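Local coordinates for cleavage and polyadenylation specificity factor 100 KD subunit (Methanosarcina mazei, PDB 2XR1), which probably terminates transcription as a zinc-dependent nuclease that cleaves nascent RNA where it leaves RNA polymerase and then degrades the released transcript, at residues 507-512 against 517-522. Sequence-based numbering, arbitrary orientation.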
# COMPACT_ATOMS: atom_id res chain seq x y z
N ILE B 507 5.65 45.57 8.77
CA ILE B 507 6.28 44.42 9.40
C ILE B 507 6.03 43.13 8.60
O ILE B 507 4.89 42.66 8.53
CB ILE B 507 5.80 44.26 10.85
CG1 ILE B 507 6.01 45.59 11.59
CG2 ILE B 507 6.54 43.14 11.56
CD1 ILE B 507 5.73 45.52 13.03
N LEU B 508 7.08 42.60 7.97
CA LEU B 508 7.05 41.23 7.49
C LEU B 508 7.50 40.37 8.65
O LEU B 508 8.53 40.63 9.25
CB LEU B 508 7.96 41.03 6.29
CG LEU B 508 7.26 41.29 4.95
CD1 LEU B 508 6.16 42.29 5.12
CD2 LEU B 508 8.21 41.77 3.86
N ALA B 509 6.71 39.38 9.01
CA ALA B 509 7.04 38.56 10.16
C ALA B 509 6.44 37.19 10.02
O ALA B 509 5.39 37.01 9.37
CB ALA B 509 6.56 39.21 11.45
N THR B 510 7.08 36.27 10.71
CA THR B 510 6.81 34.86 10.65
C THR B 510 5.88 34.46 11.81
O THR B 510 5.92 35.09 12.87
CB THR B 510 8.20 34.15 10.65
OG1 THR B 510 8.40 33.52 9.38
CG2 THR B 510 8.42 33.18 11.80
N SER B 511 5.05 33.43 11.68
CA SER B 511 4.98 32.56 10.50
C SER B 511 3.83 32.93 9.61
O SER B 511 2.87 33.52 10.01
CB SER B 511 4.83 31.10 10.92
OG SER B 511 3.84 30.98 11.90
N GLY B 512 3.93 32.54 8.36
CA GLY B 512 2.98 32.97 7.34
C GLY B 512 1.50 32.70 7.47
O GLY B 512 0.73 33.27 6.71
N GLY B 517 5.14 32.27 16.09
CA GLY B 517 6.29 33.07 15.68
C GLY B 517 6.13 34.50 16.13
O GLY B 517 5.15 34.85 16.80
N PRO B 518 7.10 35.35 15.80
CA PRO B 518 7.07 36.73 16.24
C PRO B 518 5.85 37.53 15.74
O PRO B 518 5.48 38.52 16.37
CB PRO B 518 8.38 37.30 15.66
CG PRO B 518 8.74 36.37 14.53
CD PRO B 518 8.31 35.03 15.02
N VAL B 519 5.20 37.10 14.65
CA VAL B 519 4.05 37.85 14.15
C VAL B 519 2.91 37.87 15.18
O VAL B 519 2.06 38.76 15.20
CB VAL B 519 3.55 37.32 12.77
CG1 VAL B 519 2.74 36.03 12.91
CG2 VAL B 519 2.74 38.38 12.06
N MET B 520 2.90 36.87 16.05
CA MET B 520 1.95 36.83 17.13
C MET B 520 2.26 37.86 18.23
O MET B 520 1.34 38.43 18.82
CB MET B 520 1.85 35.41 17.68
CG MET B 520 1.18 34.43 16.70
SD MET B 520 -0.45 34.99 16.12
CE MET B 520 0.01 35.94 14.67
N GLU B 521 3.54 38.14 18.46
CA GLU B 521 3.91 39.22 19.37
C GLU B 521 3.48 40.56 18.77
O GLU B 521 2.85 41.36 19.44
CB GLU B 521 5.42 39.22 19.69
CG GLU B 521 5.77 38.67 21.08
CD GLU B 521 7.18 38.04 21.14
OE1 GLU B 521 7.44 37.13 20.32
OE2 GLU B 521 8.02 38.43 21.99
N TYR B 522 3.80 40.79 17.50
CA TYR B 522 3.39 42.01 16.81
C TYR B 522 1.88 42.18 16.81
O TYR B 522 1.37 43.30 16.95
CB TYR B 522 3.89 42.02 15.38
CG TYR B 522 5.37 42.12 15.31
CD1 TYR B 522 6.03 43.27 15.72
CD2 TYR B 522 6.14 41.05 14.86
CE1 TYR B 522 7.40 43.37 15.68
CE2 TYR B 522 7.53 41.14 14.83
CZ TYR B 522 8.14 42.30 15.25
OH TYR B 522 9.50 42.39 15.21
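Thr510 meets the start of helix 518-522 through its backbone: its carbonyl O accepts a hydrogen bond from Val519 N at 2.8 Å, nearly straight at the hydrogen. The same oxygen lies 3.2 Å from Pro518 N, which has no hydrogen to share; of the two nitrogens Val519 N alone donates. Pro518 also packs by its ring, CD resting 3.7 Å from Thr510 CG2. The peptide bond between Thr510 and Ser511 is cis.

Beyond this polar link, toward Ile507, the contact turns apolar. Val519 wedges into the bend, with CG1 between its backbone N and carbonyl carbon (chi1 77°) and therefore alongside the Thr510 carbonyl, while CB sits 3.8 Å from Ala509 CB. One helical turn on, Tyr522 spreads its ring over Ile507. Ile507 CG2 lies above the ring centre, 3.8 Å from the centroid and only 7° off the normal, a well-centred CH-pi contact. Ile507 CD1 reaches the ring near Tyr522 CD1, and Ala509 CB approaches Tyr522 CD2 at 3.9 Å.

The arrangement illustrates how a parallel alpha/beta domain folds a helix back over the strand that precedes it: the two short axes run at 143°, approaching to 8.6 Å. Here it belongs to the beta-CASP domain, and the turn lies near the zinc site, with the Thr510 side chain about 10 Å from that of the zinc ligand His247. Thr510 OG1 bonds to Ala418 O and Tyr522 OH to Asp448. Strand 506-509 lies between strands 445-448 and 414-417 of the parallel sheet; Val519 also touches the latter, whereas helix 492-500 packs against Ile507 and Tyr522 through Ile498.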